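Local structure of 1-carboxybiuret hydrolase subunit AtzE (Pseudomonas sp., 6C62) at residues A[16-19]-A[20-24]; A[43-46]-A[47-51]; A[86-89]-A[90-93]; A[168-172]-A[173-177]; A[261-264]-A[265-269]. The protein hydrolyses 1-carboxybiuret to urea-1,3-dicarboxylate and ammonia, a step of atrazine degradation, as a member of the amidase family. One frame throughout, in Å; residues are numbered along the deposited sequence.

Interaction 1: residues A[16-19]-A[20-24]; sequences SARD and VCEEA
Arg18 and Glu22, one turn apart at the start of helix 17-35, meet side-on: the guanidinium offers NE and NH1 to a single carboxylate oxygen. NE lies 2.8 Å from OE2 of Glu22 in a nearly straight bond (169°), using that oxygen's anti lone pair, while Arg18 NH1 reaches the same OE2 at a longer 3.3 Å. OE2 sits in the guanidinium plane, yet the two flat groups are turned 43° against each other. Both chains bend at chi2 to make this possible; with CG of Arg18 anti to its backbone N (chi1 179°), the chi2 bend leans the outward-pointing arginine toward Glu22, one turn on. Beneath the pair, Glu22 N donates to Arg18 O at 2.9 Å in the regular helical pattern. At the first turn Ser16 is the N-cap, its OG accepting from Asp19 N at 2.9 Å. The salt bridge extends to helix 43-58, where Arg47 also binds Glu22 OE2, Asp51 takes Arg18 NH2, and Asp54 receives the backbone N-H groups of Ala17 and Arg18. Cys21 packs on Ala46 and Ala50 of that helix, and Val20 packs on Ile6 and Ile10 of helix 3-11.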
loop_
_atom_site.group_PDB
_atom_site.type_symbol
_atom_site.label_atom_id
_atom_site.label_comp_id
_atom_site.label_asym_id
_atom_site.label_seq_id
_atom_site.Cartn_x
_atom_site.Cartn_y
_atom_site.Cartn_z
ATOM N N SER A 16 10.904 46.595 -14.388
ATOM C CA SER A 16 11.926 45.676 -14.004
ATOM C C SER A 16 11.358 44.614 -13.043
ATOM O O SER A 16 10.374 44.847 -12.310
ATOM C CB SER A 16 13.088 46.406 -13.369
ATOM O OG SER A 16 12.796 46.851 -12.059
ATOM N N ALA A 17 11.993 43.453 -13.048
ATOM C CA ALA A 17 11.631 42.412 -12.100
ATOM C C ALA A 17 11.867 42.883 -10.665
ATOM O O ALA A 17 11.090 42.585 -9.734
ATOM C CB ALA A 17 12.394 41.118 -12.398
ATOM N N ARG A 18 12.959 43.605 -10.461
ATOM C CA ARG A 18 13.245 44.134 -9.139
ATOM C C ARG A 18 12.125 45.077 -8.666
ATOM O O ARG A 18 11.741 45.020 -7.490
ATOM C CB ARG A 18 14.623 44.816 -9.111
ATOM C CG ARG A 18 15.050 45.442 -7.788
ATOM C CD ARG A 18 15.149 44.341 -6.737
ATOM N NE ARG A 18 15.530 44.861 -5.440
ATOM C CZ ARG A 18 16.763 45.109 -5.028
ATOM N NH1 ARG A 18 16.942 45.628 -3.802
ATOM N NH2 ARG A 18 17.818 44.834 -5.785
ATOM N N ASP A 19 11.607 45.936 -9.533
ATOM C CA ASP A 19 10.455 46.794 -9.122
ATOM C C ASP A 19 9.193 46.010 -8.777
ATOM O O ASP A 19 8.451 46.376 -7.853
ATOM C CB ASP A 19 10.086 47.816 -10.228
ATOM C CG ASP A 19 11.087 48.990 -10.331
ATOM O OD1 ASP A 19 11.944 49.158 -9.444
ATOM O OD2 ASP A 19 10.987 49.760 -11.310
ATOM N N VAL A 20 8.928 44.963 -9.545
ATOM C CA VAL A 20 7.801 44.074 -9.276
ATOM C C VAL A 20 7.955 43.384 -7.916
ATOM O O VAL A 20 7.007 43.326 -7.138
ATOM C CB VAL A 20 7.614 43.033 -10.398
ATOM C CG1 VAL A 20 6.600 41.970 -9.990
ATOM C CG2 VAL A 20 7.101 43.745 -11.645
ATOM N N CYS A 21 9.164 42.899 -7.633
ATOM C CA CYS A 21 9.489 42.332 -6.331
ATOM C C CYS A 21 9.296 43.332 -5.146
ATOM O O CYS A 21 8.653 43.012 -4.104
ATOM C CB CYS A 21 10.956 41.832 -6.382
ATOM S SG CYS A 21 11.543 41.242 -4.818
ATOM N N GLU A 22 9.839 44.542 -5.298
ATOM C CA GLU A 22 9.685 45.571 -4.273
ATOM C C GLU A 22 8.204 45.982 -4.036
ATOM O O GLU A 22 7.817 46.167 -2.892
ATOM C CB GLU A 22 10.497 46.823 -4.626
ATOM C CG GLU A 22 12.013 46.662 -4.665
ATOM C CD GLU A 22 12.622 46.178 -3.356
ATOM O OE1 GLU A 22 12.042 46.435 -2.277
ATOM O OE2 GLU A 22 13.690 45.544 -3.397
ATOM N N GLU A 23 7.388 46.039 -5.083
ATOM C CA GLU A 23 5.961 46.268 -4.907
ATOM C C GLU A 23 5.279 45.181 -4.054
ATOM O O GLU A 23 4.475 45.488 -3.163
ATOM C CB GLU A 23 5.207 46.379 -6.241
ATOM C CG GLU A 23 5.519 47.633 -7.083
ATOM C CD GLU A 23 4.827 47.588 -8.470
ATOM O OE1 GLU A 23 3.572 47.506 -8.456
ATOM O OE2 GLU A 23 5.515 47.614 -9.551
ATOM N N ALA A 24 5.590 43.913 -4.351
ATOM C CA ALA A 24 5.031 42.843 -3.562
ATOM C C ALA A 24 5.507 42.932 -2.098
ATOM O O ALA A 24 4.695 42.800 -1.179
ATOM C CB ALA A 24 5.366 41.498 -4.146
#

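Interaction 2: residues A[43-46]-A[47-51]; sequences VERA and RAEAD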
loop_
_atom_site.group_PDB
_atom_site.type_symbol
_atom_site.label_atom_id
_atom_site.label_comp_id
_atom_site.label_asym_id
_atom_site.label_seq_id
_atom_site.Cartn_x
_atom_site.Cartn_y
_atom_site.Cartn_z
ATOM N N VAL A 43 13.511 37.866 1.924
ATOM C CA VAL A 43 13.670 39.193 1.255
ATOM C C VAL A 43 14.932 39.243 0.430
ATOM O O VAL A 43 14.927 39.673 -0.732
ATOM C CB VAL A 43 13.639 40.322 2.316
ATOM C CG1 VAL A 43 13.960 41.676 1.719
ATOM C CG2 VAL A 43 12.260 40.401 2.914
ATOM N N GLU A 44 16.023 38.825 1.027
ATOM C CA GLU A 44 17.303 38.788 0.371
ATOM C C GLU A 44 17.287 37.840 -0.863
ATOM O O GLU A 44 17.785 38.190 -1.931
ATOM C CB GLU A 44 18.391 38.340 1.375
ATOM C CG GLU A 44 19.807 38.476 0.838
ATOM C CD GLU A 44 20.927 38.007 1.793
ATOM O OE1 GLU A 44 20.690 37.981 3.012
ATOM O OE2 GLU A 44 22.035 37.660 1.312
ATOM N N ARG A 45 16.717 36.660 -0.701
ATOM C CA ARG A 45 16.544 35.755 -1.814
ATOM C C ARG A 45 15.673 36.341 -2.927
ATOM O O ARG A 45 16.004 36.219 -4.095
ATOM C CB ARG A 45 15.963 34.434 -1.349
ATOM C CG ARG A 45 15.806 33.445 -2.467
ATOM C CD ARG A 45 15.087 32.231 -1.968
ATOM N NE ARG A 45 14.695 31.370 -3.073
ATOM C CZ ARG A 45 14.687 30.065 -3.056
ATOM N NH1 ARG A 45 15.028 29.378 -1.972
ATOM N NH2 ARG A 45 14.314 29.448 -4.164
ATOM N N ALA A 46 14.547 36.928 -2.585
ATOM C CA ALA A 46 13.677 37.511 -3.562
ATOM C C ALA A 46 14.391 38.566 -4.386
ATOM O O ALA A 46 14.231 38.623 -5.597
ATOM C CB ALA A 46 12.495 38.138 -2.884
ATOM N N ARG A 47 15.121 39.442 -3.702
ATOM C CA ARG A 47 15.784 40.521 -4.393
ATOM C C ARG A 47 16.881 39.991 -5.331
ATOM O O ARG A 47 17.014 40.530 -6.430
ATOM C CB ARG A 47 16.369 41.560 -3.424
ATOM C CG ARG A 47 15.278 42.358 -2.773
ATOM C CD ARG A 47 15.741 43.171 -1.567
ATOM N NE ARG A 47 14.747 44.169 -1.197
ATOM C CZ ARG A 47 14.647 44.736 -0.000
ATOM N NH1 ARG A 47 15.494 44.419 0.977
ATOM N NH2 ARG A 47 13.700 45.618 0.218
ATOM N N ALA A 48 17.619 38.969 -4.899
ATOM C CA ALA A 48 18.679 38.394 -5.750
ATOM C C ALA A 48 18.069 37.664 -6.942
ATOM O O ALA A 48 18.631 37.750 -8.049
ATOM C CB ALA A 48 19.565 37.446 -4.989
ATOM N N GLU A 49 16.934 36.975 -6.761
ATOM C CA GLU A 49 16.258 36.322 -7.884
ATOM C C GLU A 49 15.749 37.301 -8.935
ATOM O O GLU A 49 15.913 37.071 -10.166
ATOM C CB GLU A 49 15.144 35.362 -7.434
ATOM C CG GLU A 49 15.676 34.051 -6.825
ATOM C CD GLU A 49 14.581 33.143 -6.171
ATOM O OE1 GLU A 49 13.436 33.599 -5.900
ATOM O OE2 GLU A 49 14.870 31.956 -5.851
ATOM N N ALA A 50 15.135 38.381 -8.453
ATOM C CA ALA A 50 14.606 39.431 -9.327
ATOM C C ALA A 50 15.776 40.113 -10.082
ATOM O O ALA A 50 15.715 40.297 -11.343
ATOM C CB ALA A 50 13.797 40.436 -8.512
ATOM N N ASP A 51 16.823 40.448 -9.337
ATOM C CA ASP A 51 18.025 40.996 -9.952
ATOM C C ASP A 51 18.574 40.098 -11.107
ATOM O O ASP A 51 18.961 40.591 -12.174
ATOM C CB ASP A 51 19.111 41.210 -8.927
ATOM C CG ASP A 51 18.906 42.514 -8.066
ATOM O OD1 ASP A 51 17.938 43.348 -8.267
ATOM O OD2 ASP A 51 19.774 42.726 -7.164
#
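Arg47 lays its guanidinium beside Val43, one turn back on helix 43-58, the two side chains pointing the same way. CG1 of Val43 sits over one face, offset toward the rim, 3.2 Å from Arg47 NH1. The polar edge of this arginine turns to the neighbouring helix 17-35, where NE binds Glu22. Ala46, between Arg45 and Arg47 in sequence, packs against Cys21 of that helix and Val113 and Leu115 of strand 113-118, and its carbonyl takes Ala50 N at 3.0 Å. On another side of the helix, Arg45 has CG anti to the backbone N (chi1 -178°) and an extended chain, which sends NE out to the Glu49 carboxylate. Arg45 NE reaches Glu49 OE2 at 2.8 Å with a bent N-H angle of 141°, and NH2 adds a weak bond to the same oxygen at 3.1 Å. Guanidinium and carboxylate stand almost perpendicular, 89° apart, with NE approaching from above the carboxylate plane. Glu49 OE1 accepts from Leu114 N, and Arg45 NH1 pairs with Asp100. Replacing Arg45 by a leucine would probably leave Glu49 OE2 and the Asp100 carboxylate without their shared cation. The negative charge of Glu49 is probably shared out between an arginine and a strand N-H.

Interaction 3: residues A[86-89]-A[90-93]; sequences AGSK and INRT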
loop_
_atom_site.group_PDB
_atom_site.type_symbol
_atom_site.label_atom_id
_atom_site.label_comp_id
_atom_site.label_asym_id
_atom_site.label_seq_id
_atom_site.Cartn_x
_atom_site.Cartn_y
_atom_site.Cartn_z
ATOM N N ALA A 86 5.831 23.608 8.862
ATOM C CA ALA A 86 4.573 22.891 8.683
ATOM C C ALA A 86 3.531 23.283 9.765
ATOM O O ALA A 86 2.844 22.438 10.331
ATOM C CB ALA A 86 4.812 21.399 8.677
ATOM N N GLY A 87 3.448 24.592 10.025
ATOM C CA GLY A 87 2.512 25.177 10.968
ATOM C C GLY A 87 2.688 24.835 12.452
ATOM O O GLY A 87 1.790 25.119 13.242
ATOM N N SER A 88 3.835 24.230 12.812
ATOM C CA SER A 88 4.053 23.684 14.090
ATOM C C SER A 88 5.068 24.492 14.855
ATOM O O SER A 88 5.877 25.250 14.274
ATOM C CB SER A 88 4.545 22.240 13.995
ATOM O OG SER A 88 5.955 22.216 13.634
ATOM N N LYS A 89 5.022 24.345 16.175
ATOM C CA LYS A 89 6.155 24.750 16.967
ATOM C C LYS A 89 7.158 23.650 17.206
ATOM O O LYS A 89 8.340 23.954 17.351
ATOM C CB LYS A 89 5.736 25.497 18.231
ATOM C CG LYS A 89 5.025 24.763 19.273
ATOM C CD LYS A 89 4.869 25.696 20.484
ATOM C CE LYS A 89 4.334 24.853 21.617
ATOM N NZ LYS A 89 3.727 25.752 22.630
ATOM N N ILE A 90 6.710 22.385 17.142
ATOM C CA ILE A 90 7.583 21.231 17.237
ATOM C C ILE A 90 8.768 21.260 16.280
ATOM O O ILE A 90 9.869 20.931 16.647
ATOM C CB ILE A 90 6.745 19.955 17.078
ATOM C CG1 ILE A 90 6.062 19.644 18.409
ATOM C CG2 ILE A 90 7.625 18.737 16.762
ATOM C CD1 ILE A 90 4.952 18.657 18.309
ATOM N N ASN A 91 8.540 21.658 15.040
ATOM C CA ASN A 91 9.598 21.667 14.022
ATOM C C ASN A 91 10.610 22.826 14.182
ATOM O O ASN A 91 11.611 22.817 13.460
ATOM C CB ASN A 91 9.032 21.731 12.611
ATOM C CG ASN A 91 8.426 20.400 12.145
ATOM O OD1 ASN A 91 8.231 19.498 12.943
ATOM N ND2 ASN A 91 8.097 20.314 10.845
ATOM N N ARG A 92 10.423 23.730 15.135
ATOM C CA ARG A 92 11.271 24.957 15.145
ATOM C C ARG A 92 12.758 24.673 15.306
ATOM O O ARG A 92 13.557 25.345 14.692
ATOM C CB ARG A 92 10.880 25.945 16.248
ATOM C CG ARG A 92 9.601 26.717 15.951
ATOM C CD ARG A 92 9.014 27.287 17.216
ATOM N NE ARG A 92 7.774 27.970 16.950
ATOM C CZ ARG A 92 7.033 28.537 17.905
ATOM N NH1 ARG A 92 7.455 28.514 19.200
ATOM N NH2 ARG A 92 5.949 29.191 17.544
ATOM N N THR A 93 13.082 23.637 16.046
ATOM C CA THR A 93 14.432 23.274 16.344
ATOM C C THR A 93 15.099 22.332 15.342
ATOM O O THR A 93 16.234 21.957 15.549
ATOM C CB THR A 93 14.514 22.582 17.761
ATOM O OG1 THR A 93 13.619 21.457 17.786
ATOM C CG2 THR A 93 14.148 23.571 18.880
#
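Ser88 and Asn91 are joined by a side-chain-to-backbone hydrogen bond: Asn91 N donates to Ser88 OG at 3.0 Å, with an N-H angle of 158°. OG stands between the backbone N and the carbonyl carbon of its own residue (chi1 77°), which turns it back over the following turn and brings it 3.3 Å from Asn91 CB. The same OG bonds to Leu85 O, so the hydroxyl bridges Leu85 and Asn91. An alanine at Ser88 would remove both bonds and is likely to leave the buried Asn91 N-H and Leu85 carbonyl without these partners. A backbone bond closes the next turn, Arg92 N to Lys89 O at 3.0 Å, with the donor above the carbonyl plane. Arg92 NE is held by Tyr134 OH, which also bonds to Ser88 O, and Asn91 ND2 bonds to Thr84 O. In the packing, Lys89 CB lies over the centre of one face of the Arg92 guanidinium, 3.3 Å from CZ, and the two side chains cross. Asn91 ND2 approaches Ala86 CB at 4.1 Å. Residues 89-92 form a type I beta turn, with Ile90 and Asn91 at its corners, in the long loop between strand 70-74 and helix 102-109 of the amidase fold; the Ala86 side chain lies about 8 Å from that of Lys74, a charge-relay residue by similarity.

Interaction 4: residues A[168-172]-A[173-177]; sequences GSDTN and GSIRV
The carboxylate of Asp170 meets the edge of the Arg176 guanidinium, near the plane of the latter, the two planes 34° apart. Arg176 grips it side-on with one nitrogen to each oxygen: NE to Asp170 OD2 and NH2 to Asp170 OD1, both at 2.8 Å and both on the syn side but somewhat out of the carboxylate plane. Above the carboxylate plane stands the backbone of Ile175, whose N donates to Asp170 OD2 at 3.0 Å; Arg176 N reaches the same oxygen at 3.2 Å, nearly along its C-O bond. OD2 thus accepts from three donors, and OD1 takes in addition a weak bond from Gly173 N. Asp170 has CG anti to its backbone N (chi1 -169°), which carries the carboxylate over the tight turn of Gly173 and Ser174. This turn joins strand 165-170 to helix 176-182 and bears Ser174, by similarity the acyl-ester nucleophile of the Ser-Ser-Lys triad of amidase signature enzymes. Ser174 OG bonds to Ser150 N and to a water, 2.8 Å away, that also accepts from Asn172 N; Ser169 OG bonds to Lys74 NZ, and both Ser150 and Lys74 are charge-relay residues by similarity. Gly173 has phi 146°, where a side chain would jam against Asn172 O. CG1 of Ile175 packs 3.5 Å from Ser169 O, and Arg176 NH1 turns to Gln429 and Thr401 O.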
loop_
_atom_site.group_PDB
_atom_site.type_symbol
_atom_site.label_atom_id
_atom_site.label_comp_id
_atom_site.label_asym_id
_atom_site.label_seq_id
_atom_site.Cartn_x
_atom_site.Cartn_y
_atom_site.Cartn_z
ATOM N N GLY A 168 0.123 25.349 -2.379
ATOM C CA GLY A 168 -0.509 24.710 -1.250
ATOM C C GLY A 168 -0.445 23.197 -1.311
ATOM O O GLY A 168 0.230 22.616 -2.186
ATOM N N SER A 169 -1.129 22.580 -0.340
ATOM C CA SER A 169 -1.331 21.148 -0.333
ATOM C C SER A 169 -2.791 20.874 -0.142
ATOM O O SER A 169 -3.544 21.696 0.399
ATOM C CB SER A 169 -0.468 20.409 0.713
ATOM O OG SER A 169 -0.978 20.491 2.031
ATOM N N ASP A 170 -3.198 19.708 -0.631
ATOM C CA ASP A 170 -4.574 19.254 -0.589
ATOM C C ASP A 170 -4.610 17.729 -0.391
ATOM O O ASP A 170 -4.222 16.954 -1.271
ATOM C CB ASP A 170 -5.309 19.679 -1.908
ATOM C CG ASP A 170 -6.848 19.472 -1.828
ATOM O OD1 ASP A 170 -7.277 18.394 -1.379
ATOM O OD2 ASP A 170 -7.621 20.381 -2.243
ATOM N N THR A 171 -5.064 17.309 0.777
ATOM C CA THR A 171 -5.217 15.914 1.062
ATOM C C THR A 171 -6.684 15.546 0.952
ATOM O O THR A 171 -7.039 14.661 0.153
ATOM C CB THR A 171 -4.640 15.623 2.455
ATOM O OG1 THR A 171 -3.290 16.006 2.450
ATOM C CG2 THR A 171 -4.679 14.139 2.777
ATOM N N ASN A 172 -7.515 16.252 1.703
ATOM C CA ASN A 172 -8.959 16.068 1.727
ATOM C C ASN A 172 -9.716 17.361 1.397
ATOM O O ASN A 172 -10.928 17.440 1.630
ATOM C CB ASN A 172 -9.336 15.629 3.125
ATOM C CG ASN A 172 -8.742 14.257 3.484
ATOM O OD1 ASN A 172 -8.966 13.275 2.768
ATOM N ND2 ASN A 172 -7.969 14.201 4.590
ATOM N N GLY A 173 -9.019 18.360 0.871
ATOM C CA GLY A 173 -9.625 19.637 0.516
ATOM C C GLY A 173 -8.798 20.877 0.666
ATOM O O GLY A 173 -9.256 21.948 0.316
ATOM N N SER A 174 -7.597 20.785 1.129
ATOM C CA SER A 174 -6.873 21.952 1.596
ATOM C C SER A 174 -6.334 22.966 0.586
ATOM O O SER A 174 -5.759 23.973 1.016
ATOM C CB SER A 174 -5.758 21.486 2.551
ATOM O OG SER A 174 -6.380 21.146 3.783
ATOM N N ILE A 175 -6.499 22.720 -0.716
ATOM C CA ILE A 175 -6.333 23.743 -1.740
ATOM C C ILE A 175 -7.690 24.294 -2.139
ATOM O O ILE A 175 -7.905 25.525 -2.236
ATOM C CB ILE A 175 -5.631 23.191 -2.994
ATOM C CG1 ILE A 175 -4.136 23.062 -2.736
ATOM C CG2 ILE A 175 -5.855 24.077 -4.238
ATOM C CD1 ILE A 175 -3.379 22.240 -3.798
ATOM N N ARG A 176 -8.604 23.377 -2.400
ATOM C CA ARG A 176 -9.948 23.736 -2.826
ATOM C C ARG A 176 -10.729 24.552 -1.789
ATOM O O ARG A 176 -11.447 25.472 -2.170
ATOM C CB ARG A 176 -10.693 22.454 -3.258
ATOM C CG ARG A 176 -10.062 21.826 -4.474
ATOM C CD ARG A 176 -10.553 20.388 -4.576
ATOM N NE ARG A 176 -9.975 19.549 -3.530
ATOM C CZ ARG A 176 -10.442 18.345 -3.189
ATOM N NH1 ARG A 176 -11.522 17.879 -3.762
ATOM N NH2 ARG A 176 -9.826 17.598 -2.256
ATOM N N VAL A 177 -10.602 24.258 -0.503
ATOM C CA VAL A 177 -11.317 24.987 0.517
ATOM C C VAL A 177 -10.871 26.500 0.600
ATOM O O VAL A 177 -11.742 27.406 0.525
ATOM C CB VAL A 177 -11.247 24.262 1.891
ATOM C CG1 VAL A 177 -11.829 25.118 3.025
ATOM C CG2 VAL A 177 -12.010 22.909 1.810
HETATM O O HOH W 1 -6.577 18.364 3.589
#

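Interaction 5: residues A[261-264]-A[265-269]; sequences GGWF and RDNAG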
loop_
_atom_site.group_PDB
_atom_site.type_symbol
_atom_site.label_atom_id
_atom_site.label_comp_id
_atom_site.label_asym_id
_atom_site.label_seq_id
_atom_site.Cartn_x
_atom_site.Cartn_y
_atom_site.Cartn_z
ATOM N N GLY A 261 -25.195 15.136 -8.025
ATOM C CA GLY A 261 -26.316 15.227 -7.129
ATOM C C GLY A 261 -26.052 14.468 -5.860
ATOM O O GLY A 261 -24.883 14.224 -5.493
ATOM N N GLY A 262 -27.142 14.059 -5.223
ATOM C CA GLY A 262 -27.125 13.297 -3.970
ATOM C C GLY A 262 -26.291 13.957 -2.885
ATOM O O GLY A 262 -26.622 15.064 -2.478
ATOM N N TRP A 263 -25.205 13.299 -2.464
ATOM C CA TRP A 263 -24.297 13.820 -1.426
ATOM C C TRP A 263 -23.900 15.281 -1.696
ATOM O O TRP A 263 -23.858 16.107 -0.782
ATOM C CB TRP A 263 -23.012 12.964 -1.392
ATOM C CG TRP A 263 -21.940 13.479 -0.499
ATOM C CD1 TRP A 263 -20.860 14.220 -0.872
ATOM C CD2 TRP A 263 -21.825 13.282 0.902
ATOM N NE1 TRP A 263 -20.084 14.512 0.229
ATOM C CE2 TRP A 263 -20.661 13.947 1.328
ATOM C CE3 TRP A 263 -22.597 12.623 1.839
ATOM C CZ2 TRP A 263 -20.253 13.962 2.673
ATOM C CZ3 TRP A 263 -22.180 12.620 3.165
ATOM C CH2 TRP A 263 -21.040 13.312 3.574
ATOM N N PHE A 264 -23.616 15.577 -2.953
ATOM C CA PHE A 264 -23.127 16.879 -3.362
ATOM C C PHE A 264 -24.219 17.978 -3.463
ATOM O O PHE A 264 -23.887 19.188 -3.597
ATOM C CB PHE A 264 -22.366 16.757 -4.659
ATOM C CG PHE A 264 -21.126 15.942 -4.541
ATOM C CD1 PHE A 264 -19.928 16.539 -4.137
ATOM C CD2 PHE A 264 -21.146 14.570 -4.762
ATOM C CE1 PHE A 264 -18.785 15.766 -4.016
ATOM C CE2 PHE A 264 -19.997 13.799 -4.631
ATOM C CZ PHE A 264 -18.832 14.415 -4.270
ATOM N N ARG A 265 -25.480 17.569 -3.371
ATOM C CA ARG A 265 -26.596 18.516 -3.172
ATOM C C ARG A 265 -27.042 18.612 -1.725
ATOM O O ARG A 265 -27.247 19.740 -1.180
ATOM C CB ARG A 265 -27.764 18.102 -4.045
ATOM C CG ARG A 265 -28.848 19.170 -4.045
ATOM C CD ARG A 265 -29.832 18.935 -5.165
ATOM N NE ARG A 265 -30.989 19.837 -5.063
ATOM C CZ ARG A 265 -30.969 21.128 -5.421
ATOM N NH1 ARG A 265 -29.855 21.730 -5.901
ATOM N NH2 ARG A 265 -32.096 21.824 -5.331
ATOM N N ASP A 266 -27.190 17.455 -1.085
ATOM C CA ASP A 266 -27.585 17.352 0.328
ATOM C C ASP A 266 -26.632 18.102 1.276
ATOM O O ASP A 266 -27.075 18.583 2.329
ATOM C CB ASP A 266 -27.542 15.902 0.805
ATOM C CG ASP A 266 -28.561 14.973 0.095
ATOM O OD1 ASP A 266 -29.440 15.453 -0.673
ATOM O OD2 ASP A 266 -28.377 13.712 0.249
ATOM N N ASN A 267 -25.321 18.142 0.953
ATOM C CA ASN A 267 -24.357 18.831 1.786
ATOM C C ASN A 267 -23.968 20.232 1.245
ATOM O O ASN A 267 -22.943 20.800 1.623
ATOM C CB ASN A 267 -23.145 17.944 2.003
ATOM C CG ASN A 267 -23.493 16.681 2.759
ATOM O OD1 ASN A 267 -23.671 16.697 3.967
ATOM N ND2 ASN A 267 -23.622 15.578 2.047
ATOM N N ALA A 268 -24.811 20.820 0.424
ATOM C CA ALA A 268 -24.574 22.127 -0.139
ATOM C C ALA A 268 -25.657 23.080 0.313
ATOM O O ALA A 268 -26.853 22.808 0.124
ATOM C CB ALA A 268 -24.585 22.032 -1.652
ATOM N N GLY A 269 -25.275 24.176 0.943
ATOM C CA GLY A 269 -26.218 25.220 1.298
ATOM C C GLY A 269 -26.736 25.985 0.082
ATOM O O GLY A 269 -26.290 25.778 -1.063
#
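Asn267, just past the end of the short helix 263-266, doubles back on Trp263; the helix follows strand 257-260 of the large mixed sheet. Trp263 O takes two donors from this one residue, Asn267 ND2 at 2.9 Å and Asn267 N at 3.0 Å, so the asparagine closes the end of the helix with side chain and backbone together. The ND2 bond lies near the amide plane of Asn267. At the other end Gly262 is the N-cap residue, and its carbonyl O likewise accepts twice: Asp266 N comes in almost straight at 2.8 Å (177°), Arg265 N at 2.9 Å from above the carbonyl plane. Packing spreads outward from the asparagine: its amide, tilted 49° to the indole, places ND2 over one face of the Trp263 ring, offset toward the rim. CG of Trp263 is anti to the backbone N (chi1 173°), swinging the indole under this amide, and NE1 bonds to Leu399 O. Beyond it the ring rests on Ala294, Glu295 and Arg298 of helix 294-312 and on Pro403. Phe264 packs on Pro403 and Ala369 as well, and its ring carries CD1 of Trp263 over the centre of one face. Asn267 ND2 touches the indole at CD2 and CE3, each 3.1 Å away.

All five contacts are local and follow one another in series, none nesting or crossing. Interaction 1 opens helix 17-35 and interaction 2 lies at the start of helix 43-58; their centres are 10 Å apart, and salt bridges from Arg18 and Glu22 to Asp51 and Arg47 join the two helices about 25 Å from the centre of the chain. Interaction 3 closes turns in the loop after strand 70-74. Interaction 4, about 4 Å from the centre of the chain, ties strand 165-170 to helix 176-182 at the probable nucleophilic serine; its nearest atoms are about 9 Å from interaction 3. Interaction 5 follows strand 257-260, on the opposite side of the chain's centre from interactions 1 and 2.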